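Local structure of hypothetical protein (Bacteroides thetaiotaomicron, 2OMK) at residues G127-R132 and T155-G160; G138-L143 and E224-L229; V179-F184 and F217-T222; L189-E192 and P197-D200. The protein probably transfers a pyrophosphate group from ATP to thiamine, yielding thiamine diphosphate. The protein carries 1 engineered substitution. All coordinates share one frame; numbering follows the deposited sequence.

Contact 1. Residues G127-R132 and T155-G160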
loop_
_atom_site.group_PDB
_atom_site.type_symbol
_atom_site.label_atom_id
_atom_site.label_comp_id
_atom_site.label_asym_id
_atom_site.label_seq_id
_atom_site.Cartn_x
_atom_site.Cartn_y
_atom_site.Cartn_z
ATOM N N GLY A 127 6.381 7.022 8.221
ATOM C CA GLY A 127 5.084 6.684 8.791
ATOM C C GLY A 127 3.899 6.887 7.862
ATOM O O GLY A 127 2.803 7.168 8.334
ATOM N N ALA A 128 4.106 6.761 6.548
ATOM C CA ALA A 128 3.037 7.033 5.565
ATOM C C ALA A 128 2.111 5.837 5.307
ATOM O O ALA A 128 1.027 5.986 4.732
ATOM C CB ALA A 128 3.638 7.539 4.237
ATOM N N THR A 129 2.542 4.649 5.722
ATOM C CA THR A 129 1.815 3.422 5.395
ATOM C C THR A 129 1.514 2.592 6.651
ATOM O O THR A 129 1.988 2.907 7.742
ATOM C CB THR A 129 2.616 2.541 4.392
ATOM O OG1 THR A 129 3.781 2.017 5.047
ATOM C CG2 THR A 129 3.060 3.362 3.157
ATOM N N GLY A 130 0.709 1.543 6.483
ATOM C CA GLY A 130 0.525 0.531 7.527
ATOM C C GLY A 130 -0.760 0.567 8.338
ATOM O O GLY A 130 -0.983 -0.305 9.186
ATOM N N LYS A 131 -1.598 1.574 8.112
ATOM C CA LYS A 131 -2.928 1.597 8.704
ATOM C C LYS A 131 -3.954 1.389 7.583
ATOM O O LYS A 131 -3.775 0.483 6.761
ATOM C CB LYS A 131 -3.154 2.879 9.522
ATOM C CG LYS A 131 -2.326 2.916 10.815
ATOM C CD LYS A 131 -2.564 4.187 11.627
ATOM C CE LYS A 131 -1.955 4.064 13.011
ATOM N NZ LYS A 131 -2.281 5.242 13.859
ATOM N N ARG A 132 -5.010 2.199 7.530
ATOM C CA ARG A 132 -6.024 2.070 6.472
ATOM C C ARG A 132 -5.381 2.008 5.091
ATOM O O ARG A 132 -4.603 2.887 4.736
ATOM C CB ARG A 132 -6.990 3.254 6.518
ATOM C CG ARG A 132 -8.155 3.034 7.434
ATOM C CD ARG A 132 -9.022 4.257 7.473
ATOM N NE ARG A 132 -9.625 4.577 6.178
ATOM C CZ ARG A 132 -10.531 5.536 6.020
ATOM N NH1 ARG A 132 -10.914 6.246 7.075
ATOM N NH2 ARG A 132 -11.043 5.788 4.825
ATOM N N THR A 155 9.511 8.350 0.131
ATOM C CA THR A 155 8.786 7.803 1.257
ATOM C C THR A 155 9.568 6.600 1.756
ATOM O O THR A 155 9.867 5.681 0.986
ATOM C CB THR A 155 7.324 7.470 0.892
ATOM O OG1 THR A 155 6.615 8.698 0.678
ATOM C CG2 THR A 155 6.649 6.706 2.014
ATOM N N VAL A 156 9.886 6.607 3.046
ATOM C CA VAL A 156 10.755 5.588 3.625
ATOM C C VAL A 156 9.931 4.765 4.614
ATOM O O VAL A 156 9.427 5.302 5.606
ATOM C CB VAL A 156 11.996 6.241 4.286
ATOM C CG1 VAL A 156 12.864 5.196 4.993
ATOM C CG2 VAL A 156 12.842 7.002 3.227
ATOM N N THR A 157 9.755 3.480 4.314
ATOM C CA THR A 157 8.856 2.615 5.105
ATOM C C THR A 157 9.645 1.669 6.001
ATOM O O THR A 157 10.873 1.749 6.059
ATOM C CB THR A 157 7.866 1.807 4.212
ATOM O OG1 THR A 157 8.498 0.613 3.723
ATOM C CG2 THR A 157 7.369 2.653 3.036
ATOM N N ASP A 158 8.947 0.771 6.694
ATOM C CA ASP A 158 9.624 -0.286 7.466
ATOM C C ASP A 158 10.278 -1.360 6.587
ATOM O O ASP A 158 10.981 -2.241 7.101
ATOM C CB ASP A 158 8.640 -0.964 8.426
ATOM C CG ASP A 158 8.321 -0.113 9.641
ATOM O OD1 ASP A 158 8.915 0.972 9.821
ATOM O OD2 ASP A 158 7.479 -0.565 10.441
ATOM N N TYR A 159 10.055 -1.291 5.270
ATOM C CA TYR A 159 10.449 -2.380 4.371
ATOM C C TYR A 159 11.253 -1.944 3.142
ATOM O O TYR A 159 11.907 -2.762 2.502
ATOM C CB TYR A 159 9.208 -3.163 3.920
ATOM C CG TYR A 159 8.434 -3.732 5.083
ATOM C CD1 TYR A 159 7.332 -3.048 5.610
ATOM C CD2 TYR A 159 8.833 -4.920 5.693
ATOM C CE1 TYR A 159 6.631 -3.554 6.698
ATOM C CE2 TYR A 159 8.139 -5.432 6.791
ATOM C CZ TYR A 159 7.042 -4.740 7.282
ATOM O OH TYR A 159 6.351 -5.249 8.353
ATOM N N GLY A 160 11.195 -0.661 2.814
ATOM C CA GLY A 160 11.938 -0.144 1.680
ATOM C C GLY A 160 11.645 1.318 1.452
ATOM O O GLY A 160 11.030 1.976 2.300
HETATM O O HOH W 1 8.408 5.016 8.108
HETATM O O HOH W 2 6.454 5.807 5.202
#
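Two waters stand between the backbone of Gly127 and Ala128 and that of Val156, doing the work of strand pairing. They lie at the end of a beta-alpha-beta crossover, where strand 122-126 leads through helix 133-148 into its parallel neighbour 152-156. Val156 still pairs by backbone with Ile125; beyond that the two segments part, and the carbonyl Val156 O receives a hydrogen from each water. The water that accepts from Gly127 N at 2.9 Å gives to Val156 O at 2.7 Å. The second takes its hydrogen from Ala128 N and reaches Val156 O at 3.0 Å. Both backbone amides of the departing loop are thereby satisfied, and Gly127 turns with a positive phi of 64°. Direct contact is sparse: the methyl Ala128 CB rests on Thr155 CG2 at 3.8 Å. Farther along, the side chains of Thr129 and Thr157 cross at about a right angle without bonding to each other. Instead the two oxygens of Glu133 of the second subunit bond one hydroxyl each, OE2 with Thr129 OG1 and OE1 with Thr157 OG1, so the dimer partner clasps both segments at once. Thr157 carries its hydroxyl between its own backbone N and carbonyl carbon (chi1 84°), where it faces the amides that follow. This makes an ST turn and ST motif: Thr157 OG1 accepts from Tyr159 N at 2.9 Å and, less straight, from Gly160 N at 3.1 Å.

Contact 2. Residues G138-L143 and E224-L229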
loop_
_atom_site.group_PDB
_atom_site.type_symbol
_atom_site.label_atom_id
_atom_site.label_comp_id
_atom_site.label_asym_id
_atom_site.label_seq_id
_atom_site.Cartn_x
_atom_site.Cartn_y
_atom_site.Cartn_z
ATOM N N GLY A 138 -3.364 6.164 -1.395
ATOM C CA GLY A 138 -3.351 7.609 -1.670
ATOM C C GLY A 138 -2.009 8.265 -1.376
ATOM O O GLY A 138 -1.441 8.960 -2.236
ATOM N N ASN A 139 -1.483 8.023 -0.175
ATOM C CA ASN A 139 -0.213 8.612 0.240
ATOM C C ASN A 139 0.946 8.277 -0.696
ATOM O O ASN A 139 1.765 9.142 -0.998
ATOM C CB ASN A 139 0.143 8.206 1.674
ATOM C CG ASN A 139 -0.731 8.894 2.726
ATOM O OD1 ASN A 139 -1.521 9.789 2.419
ATOM N ND2 ASN A 139 -0.588 8.463 3.974
ATOM N N ILE A 140 1.012 7.024 -1.134
ATOM C CA ILE A 140 2.071 6.568 -2.035
ATOM C C ILE A 140 1.938 7.243 -3.396
ATOM O O ILE A 140 2.912 7.781 -3.932
ATOM C CB ILE A 140 2.080 5.026 -2.186
ATOM C CG1 ILE A 140 2.586 4.358 -0.899
ATOM C CG2 ILE A 140 2.976 4.594 -3.349
ATOM C CD1 ILE A 140 2.321 2.824 -0.858
ATOM N N SER A 141 0.723 7.238 -3.936
ATOM C CA SER A 141 0.483 7.786 -5.269
ATOM C C SER A 141 0.770 9.289 -5.352
ATOM O O SER A 141 1.112 9.806 -6.420
ATOM C CB SER A 141 -0.944 7.478 -5.713
ATOM O OG SER A 141 -1.880 8.348 -5.102
ATOM N N LEU A 142 0.642 9.976 -4.222
ATOM C CA LEU A 142 0.872 11.425 -4.164
ATOM C C LEU A 142 2.312 11.829 -4.446
ATOM O O LEU A 142 2.580 12.970 -4.857
ATOM C CB LEU A 142 0.390 11.989 -2.821
ATOM C CG LEU A 142 -1.133 12.176 -2.753
ATOM C CD1 LEU A 142 -1.609 12.270 -1.289
ATOM C CD2 LEU A 142 -1.573 13.403 -3.547
ATOM N N LEU A 143 3.238 10.893 -4.242
ATOM C CA LEU A 143 4.657 11.133 -4.530
ATOM C C LEU A 143 4.882 11.637 -5.956
ATOM O O LEU A 143 5.722 12.501 -6.191
ATOM C CB LEU A 143 5.479 9.865 -4.293
ATOM C CG LEU A 143 5.707 9.483 -2.823
ATOM C CD1 LEU A 143 6.320 8.086 -2.734
ATOM C CD2 LEU A 143 6.608 10.494 -2.118
ATOM N N GLU A 224 6.038 9.122 -16.173
ATOM C CA GLU A 224 6.203 9.047 -14.725
ATOM C C GLU A 224 6.019 7.628 -14.234
ATOM O O GLU A 224 5.194 6.876 -14.755
ATOM C CB GLU A 224 5.199 9.977 -14.038
ATOM C CG GLU A 224 5.633 11.453 -14.005
ATOM C CD GLU A 224 5.289 12.225 -15.268
ATOM O OE1 GLU A 224 4.112 12.198 -15.690
ATOM O OE2 GLU A 224 6.196 12.882 -15.829
ATOM N N TYR A 225 6.803 7.262 -13.230
ATOM C CA TYR A 225 6.652 5.969 -12.593
ATOM C C TYR A 225 7.166 6.045 -11.175
ATOM O O TYR A 225 7.688 7.073 -10.739
ATOM C CB TYR A 225 7.375 4.863 -13.375
ATOM C CG TYR A 225 8.839 5.121 -13.681
ATOM C CD1 TYR A 225 9.846 4.422 -13.015
ATOM C CD2 TYR A 225 9.217 6.056 -14.651
ATOM C CE1 TYR A 225 11.196 4.648 -13.308
ATOM C CE2 TYR A 225 10.553 6.286 -14.945
ATOM C CZ TYR A 225 11.538 5.573 -14.284
ATOM O OH TYR A 225 12.860 5.813 -14.590
ATOM N N LEU A 226 7.002 4.948 -10.461
ATOM C CA LEU A 226 7.416 4.869 -9.079
ATOM C C LEU A 226 8.288 3.625 -8.932
ATOM O O LEU A 226 7.969 2.566 -9.484
ATOM C CB LEU A 226 6.165 4.761 -8.227
ATOM C CG LEU A 226 6.150 4.819 -6.709
ATOM C CD1 LEU A 226 6.643 6.167 -6.204
ATOM C CD2 LEU A 226 4.712 4.593 -6.295
ATOM N N VAL A 227 9.394 3.764 -8.209
ATOM C CA VAL A 227 10.281 2.640 -7.914
ATOM C C VAL A 227 10.240 2.359 -6.411
ATOM O O VAL A 227 10.337 3.285 -5.606
ATOM C CB VAL A 227 11.735 2.905 -8.393
ATOM C CG1 VAL A 227 12.675 1.779 -7.972
ATOM C CG2 VAL A 227 11.773 3.066 -9.926
ATOM N N PHE A 228 10.051 1.094 -6.052
ATOM C CA PHE A 228 10.186 0.658 -4.659
ATOM C C PHE A 228 11.418 -0.232 -4.541
ATOM O O PHE A 228 11.546 -1.246 -5.240
ATOM C CB PHE A 228 8.928 -0.081 -4.178
ATOM C CG PHE A 228 9.025 -0.600 -2.763
ATOM C CD1 PHE A 228 8.649 0.203 -1.685
ATOM C CD2 PHE A 228 9.479 -1.903 -2.509
ATOM C CE1 PHE A 228 8.723 -0.273 -0.366
ATOM C CE2 PHE A 228 9.566 -2.385 -1.200
ATOM C CZ PHE A 228 9.174 -1.567 -0.123
ATOM N N LEU A 229 12.334 0.164 -3.672
ATOM C CA LEU A 229 13.530 -0.615 -3.418
ATOM C C LEU A 229 13.443 -1.188 -2.015
ATOM O O LEU A 229 13.355 -0.435 -1.035
ATOM C CB LEU A 229 14.768 0.269 -3.544
ATOM C CG LEU A 229 14.863 1.011 -4.878
ATOM C CD1 LEU A 229 15.841 2.155 -4.762
ATOM C CD2 LEU A 229 15.270 0.060 -5.976
#
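Leu226 pushes its forked end from the strand onto one side of helix 133-148, one methyl against Ile140 and the other against Leu143. The contact is wholly apolar and buried, a helix laid over a sheet, with two side chains one helical turn apart sharing a single leucine. Leu226 CD2 meets the branch methyl Ile140 CG2 at 3.4 Å, closer than ordinary van der Waals contact, so the packing is tight at this point. Leu226 CD1 touches Leu143 CD1 at a more relaxed 4.0 Å. Each helix side chain crosses the leucine at about a right angle. The fork reaches this far because Leu226 CG is anti to the backbone N (chi1 -172°), which carries both methyls out from the strand. On the helix, Ile140 keeps its longer CG1 arm beside its backbone N and offers CG2 for the touch. The neighbouring Ser141 turns its CB away from the strand and folds its hydroxyl back onto the helix: Ser141 OG donates to Gly138 O at 3.0 Å. That carbonyl also accepts from Leu142 N, so two donors grip it. Trp204 of the second subunit packs on Ile140 and Ser141, bringing the dimer interface to the flank of the contact. Phe162 of strand 160-166 fills in beside Ile140, Leu143 and Leu226 together. The helix of the catalytic part thus lies over strands 160-166 and 224-230, and the latter is paired on its other side with strand 178-183.

Contact 3. Residues V179-F184 and F217-T222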
loop_
_atom_site.group_PDB
_atom_site.type_symbol
_atom_site.label_atom_id
_atom_site.label_comp_id
_atom_site.label_asym_id
_atom_site.label_seq_id
_atom_site.Cartn_x
_atom_site.Cartn_y
_atom_site.Cartn_z
ATOM N N VAL A 179 13.454 -5.011 -6.562
ATOM C CA VAL A 179 13.101 -3.731 -7.157
ATOM C C VAL A 179 11.727 -3.875 -7.791
ATOM O O VAL A 179 11.493 -4.778 -8.607
ATOM C CB VAL A 179 14.129 -3.325 -8.258
ATOM C CG1 VAL A 179 13.709 -2.033 -8.966
ATOM C CG2 VAL A 179 15.542 -3.191 -7.679
ATOM N N SER A 180 10.814 -2.993 -7.411
ATOM C CA SER A 180 9.465 -3.024 -7.958
ATOM C C SER A 180 9.201 -1.712 -8.672
ATOM O O SER A 180 9.531 -0.632 -8.167
ATOM C CB SER A 180 8.449 -3.259 -6.838
ATOM O OG SER A 180 8.577 -4.568 -6.307
ATOM N N ILE A 181 8.612 -1.806 -9.859
ATOM C CA ILE A 181 8.340 -0.636 -10.676
ATOM C C ILE A 181 6.832 -0.541 -10.874
ATOM O O ILE A 181 6.199 -1.496 -11.334
ATOM C CB ILE A 181 9.065 -0.728 -12.043
ATOM C CG1 ILE A 181 10.582 -0.767 -11.827
ATOM C CG2 ILE A 181 8.644 0.430 -12.975
ATOM C CD1 ILE A 181 11.352 -1.388 -12.958
ATOM N N ILE A 182 6.266 0.596 -10.491
ATOM C CA ILE A 182 4.837 0.853 -10.670
ATOM C C ILE A 182 4.680 1.963 -11.688
ATOM O O ILE A 182 5.247 3.052 -11.533
ATOM C CB ILE A 182 4.113 1.268 -9.354
ATOM C CG1 ILE A 182 4.502 0.370 -8.163
ATOM C CG2 ILE A 182 2.582 1.293 -9.578
ATOM C CD1 ILE A 182 4.158 -1.104 -8.321
ATOM N N ASN A 183 3.913 1.681 -12.734
ATOM C CA ASN A 183 3.786 2.602 -13.844
ATOM C C ASN A 183 2.697 3.640 -13.623
ATOM O O ASN A 183 1.587 3.325 -13.189
ATOM C CB ASN A 183 3.562 1.845 -15.157
ATOM C CG ASN A 183 3.903 2.687 -16.379
ATOM O OD1 ASN A 183 4.503 3.765 -16.269
ATOM N ND2 ASN A 183 3.535 2.193 -17.554
ATOM N N PHE A 184 3.045 4.891 -13.894
ATOM C CA PHE A 184 2.099 5.989 -13.816
ATOM C C PHE A 184 2.026 6.690 -15.173
ATOM O O PHE A 184 2.155 7.907 -15.272
ATOM C CB PHE A 184 2.470 6.942 -12.666
ATOM C CG PHE A 184 2.143 6.391 -11.302
ATOM C CD1 PHE A 184 3.014 5.512 -10.662
ATOM C CD2 PHE A 184 0.957 6.738 -10.662
ATOM C CE1 PHE A 184 2.712 4.986 -9.407
ATOM C CE2 PHE A 184 0.652 6.218 -9.395
ATOM C CZ PHE A 184 1.532 5.342 -8.769
ATOM N N PHE A 217 21.548 0.027 -11.733
ATOM C CA PHE A 217 20.636 -0.232 -12.848
ATOM C C PHE A 217 20.076 1.070 -13.383
ATOM O O PHE A 217 20.082 2.084 -12.688
ATOM C CB PHE A 217 19.529 -1.244 -12.482
ATOM C CG PHE A 217 18.561 -0.761 -11.425
ATOM C CD1 PHE A 217 17.378 -0.122 -11.791
ATOM C CD2 PHE A 217 18.806 -0.999 -10.073
ATOM C CE1 PHE A 217 16.463 0.313 -10.828
ATOM C CE2 PHE A 217 17.894 -0.572 -9.093
ATOM C CZ PHE A 217 16.724 0.091 -9.478
ATOM N N THR A 218 19.617 1.048 -14.631
ATOM C CA THR A 218 19.084 2.245 -15.267
ATOM C C THR A 218 17.766 1.913 -15.935
ATOM O O THR A 218 17.667 0.924 -16.661
ATOM C CB THR A 218 20.072 2.834 -16.311
ATOM O OG1 THR A 218 21.305 3.193 -15.669
ATOM C CG2 THR A 218 19.484 4.068 -16.992
ATOM N N ILE A 219 16.757 2.739 -15.672
ATOM C CA ILE A 219 15.451 2.602 -16.307
ATOM C C ILE A 219 15.295 3.747 -17.297
ATOM O O ILE A 219 15.569 4.904 -16.960
ATOM C CB ILE A 219 14.287 2.620 -15.272
ATOM C CG1 ILE A 219 14.421 1.443 -14.290
ATOM C CG2 ILE A 219 12.907 2.622 -15.988
ATOM C CD1 ILE A 219 13.536 1.559 -13.066
ATOM N N HIS A 220 14.895 3.403 -18.522
ATOM C CA HIS A 220 14.650 4.378 -19.586
ATOM C C HIS A 220 13.174 4.386 -19.934
ATOM O O HIS A 220 12.543 3.328 -20.020
ATOM C CB HIS A 220 15.420 4.021 -20.862
ATOM C CG HIS A 220 16.888 3.813 -20.661
ATOM N ND1 HIS A 220 17.809 4.832 -20.789
ATOM C CD2 HIS A 220 17.598 2.698 -20.370
ATOM C CE1 HIS A 220 19.022 4.353 -20.575
ATOM N NE2 HIS A 220 18.922 3.061 -20.317
ATOM N N CYS A 221 12.638 5.580 -20.161
ATOM C CA CYS A 221 11.262 5.744 -20.633
ATOM C C CYS A 221 10.942 7.212 -20.835
ATOM O O CYS A 221 11.790 8.085 -20.624
ATOM C CB CYS A 221 10.262 5.161 -19.626
ATOM S SG CYS A 221 10.157 6.109 -18.086
ATOM N N THR A 222 9.707 7.467 -21.250
ATOM C CA THR A 222 9.124 8.795 -21.208
ATOM C C THR A 222 7.893 8.725 -20.327
ATOM O O THR A 222 6.999 7.922 -20.570
ATOM C CB THR A 222 8.709 9.283 -22.612
ATOM O OG1 THR A 222 9.839 9.215 -23.484
ATOM C CG2 THR A 222 8.202 10.720 -22.555
#
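The Phe217 ring points its far end at Val179, whose two methyls both lie to one side of the ring plane, beside CZ, while Ile219 CD1 lies at the ring edge, in its plane. Val179 CG1 comes in obliquely to Phe217 CZ at 3.7 Å, and Val179 CG2 lies 3.8 Å from Phe217 CE2. The Phe171 ring meets Phe217 with planes only about 20° apart. Phe217 holds CG between its backbone N and carbonyl carbon (chi1 65°), which aims the ring across the gap. A second flat group, the imidazole of His220, carries Thr218 CG2 over one face. Two residues along, Ile181 and Ile219 reach toward each other tip to tip, with their CD1 methyls 3.7 Å apart. With an alanine at Val179 both methyls are gone, and a gap beside Phe217 CZ would probably open, leaving the ring's far end less firmly held. Alternate residues of the two strands meet in this way, with CA atoms of Ile181 and Ile219 9.6 Å apart, which is the face-to-face packing of a beta sandwich. Strand 178-183 belongs to the large mixed sheet beside 224-230, whereas 216-221 is the middle strand of the three-stranded sheet, between 169-172 and 189-192.

Contact 4. Residues L189-E192 and P197-D200; sequences LKAE and PLSD
Leu198 turns inward beneath strand 189-192, whereas the backbones above it are joined largely through water. On the packed side, Leu198 CB lies 4.1 Å from Leu189 CB, and its tip methyl Leu198 CD1 meets Ala191 CB at 3.8 Å. Ile219 and Ile181 also touch this leucine, so it reaches into the space between the two sheets of the sandwich. Leu198 CG stands anti to the carbonyl carbon (chi1 -54°), which brings CD1 alongside the strand under Ala191. A serine in place of Leu198 would probably leave Ala191 CB without its apolar mate and open a gap against the isoleucines. Leu189 packs too, with Leu189 CD1 lying 3.6 Å from Ser199 O. Toward solvent the fit is looser: Lys190 and Ser199 direct their CB atoms away from the contact, and three waters replace direct backbone pairing. One accepts from both Ala191 N and Leu198 N, another donates to Leu189 O and Leu198 O, and a third donates to Leu189 O and Asp200 OD1. The direct polar link is made by a side chain. Leu189 N gives its hydrogen to Asp200 OD1 at 2.9 Å, with an angle of 157° at the hydrogen, using the syn lone pair of that oxygen. The other oxygen, Asp200 OD2, takes the amide of Gly188. Two consecutive backbone amides thus point into one carboxylate, an arrangement that pins the loop to the start of the strand and is likely to favour the charged form of Asp200.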
loop_
_atom_site.group_PDB
_atom_site.type_symbol
_atom_site.label_atom_id
_atom_site.label_comp_id
_atom_site.label_asym_id
_atom_site.label_seq_id
_atom_site.Cartn_x
_atom_site.Cartn_y
_atom_site.Cartn_z
ATOM N N LEU A 189 9.222 1.622 -21.551
ATOM C CA LEU A 189 10.011 1.162 -20.406
ATOM C C LEU A 189 11.005 0.088 -20.812
ATOM O O LEU A 189 10.632 -0.942 -21.383
ATOM C CB LEU A 189 9.114 0.662 -19.259
ATOM C CG LEU A 189 8.503 1.723 -18.334
ATOM C CD1 LEU A 189 7.386 1.134 -17.483
ATOM C CD2 LEU A 189 9.551 2.382 -17.426
ATOM N N LYS A 190 12.276 0.358 -20.533
ATOM C CA LYS A 190 13.339 -0.626 -20.704
ATOM C C LYS A 190 14.432 -0.352 -19.690
ATOM O O LYS A 190 14.629 0.788 -19.252
ATOM C CB LYS A 190 13.910 -0.609 -22.129
ATOM C CG LYS A 190 14.626 0.669 -22.529
ATOM C CD LYS A 190 15.202 0.561 -23.943
ATOM C CE LYS A 190 15.945 1.834 -24.353
ATOM N NZ LYS A 190 16.362 1.794 -25.789
ATOM N N ALA A 191 15.142 -1.403 -19.321
ATOM C CA ALA A 191 16.156 -1.287 -18.297
ATOM C C ALA A 191 17.402 -2.077 -18.636
ATOM O O ALA A 191 17.355 -3.050 -19.406
ATOM C CB ALA A 191 15.592 -1.738 -16.955
ATOM N N GLU A 192 18.513 -1.627 -18.052
ATOM C CA GLU A 192 19.746 -2.383 -17.982
ATOM C C GLU A 192 20.026 -2.600 -16.499
ATOM O O GLU A 192 19.830 -1.688 -15.687
ATOM C CB GLU A 192 20.906 -1.602 -18.603
ATOM C CG GLU A 192 20.797 -1.399 -20.112
ATOM C CD GLU A 192 20.026 -0.149 -20.482
ATOM O OE1 GLU A 192 20.362 0.938 -19.961
ATOM O OE2 GLU A 192 19.083 -0.252 -21.300
ATOM N N PRO A 197 13.387 -8.194 -18.106
ATOM C CA PRO A 197 13.088 -7.105 -19.019
ATOM C C PRO A 197 11.770 -6.435 -18.659
ATOM O O PRO A 197 10.828 -7.103 -18.205
ATOM C CB PRO A 197 12.962 -7.810 -20.379
ATOM C CG PRO A 197 13.792 -9.014 -20.241
ATOM C CD PRO A 197 13.567 -9.466 -18.823
ATOM N N LEU A 198 11.712 -5.124 -18.847
ATOM C CA LEU A 198 10.498 -4.375 -18.552
ATOM C C LEU A 198 9.516 -4.416 -19.715
ATOM O O LEU A 198 9.890 -4.737 -20.847
ATOM C CB LEU A 198 10.833 -2.924 -18.203
ATOM C CG LEU A 198 11.850 -2.664 -17.089
ATOM C CD1 LEU A 198 11.820 -1.189 -16.717
ATOM C CD2 LEU A 198 11.570 -3.541 -15.867
ATOM N N SER A 199 8.259 -4.117 -19.404
ATOM C CA SER A 199 7.215 -3.867 -20.390
ATOM C C SER A 199 6.439 -2.635 -19.925
ATOM O O SER A 199 6.677 -2.125 -18.821
ATOM C CB SER A 199 6.301 -5.086 -20.546
ATOM O OG SER A 199 5.572 -5.354 -19.354
ATOM N N ASP A 200 5.533 -2.130 -20.758
ATOM C CA ASP A 200 4.737 -0.964 -20.367
ATOM C C ASP A 200 3.582 -1.410 -19.467
ATOM O O ASP A 200 2.445 -1.604 -19.927
ATOM C CB ASP A 200 4.257 -0.177 -21.598
ATOM C CG ASP A 200 5.380 0.610 -22.265
ATOM O OD1 ASP A 200 6.539 0.530 -21.796
ATOM O OD2 ASP A 200 5.108 1.316 -23.261
HETATM O O HOH W 3 8.298 -1.686 -22.569
HETATM O O HOH W 4 11.839 -3.569 -22.335
HETATM O O HOH W 5 14.028 -4.002 -20.061
#

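Overall arrangement
From the parallel strands of the large mixed sheet the contacts step across its antiparallel part to the three-stranded sheet. Contact 1 and contact 2 have centres about 12 Å apart and touch directly: Asn139 ND2 probably bonds to Ala128 O, and Phe228 packs on Gly160. Contact 3 is centred about 11 Å from contact 2, with strands 224-230 and 178-183 paired side by side. Contact 4, about 7 Å farther on between centres, is joined to contact 3 by a probable hydrogen bond from His220 to Glu192 and lies nested in its chain loop. Contacts 1 and 4 are about 26 Å apart by centres. The second subunit touches contacts 1 to 3 but not contact 4.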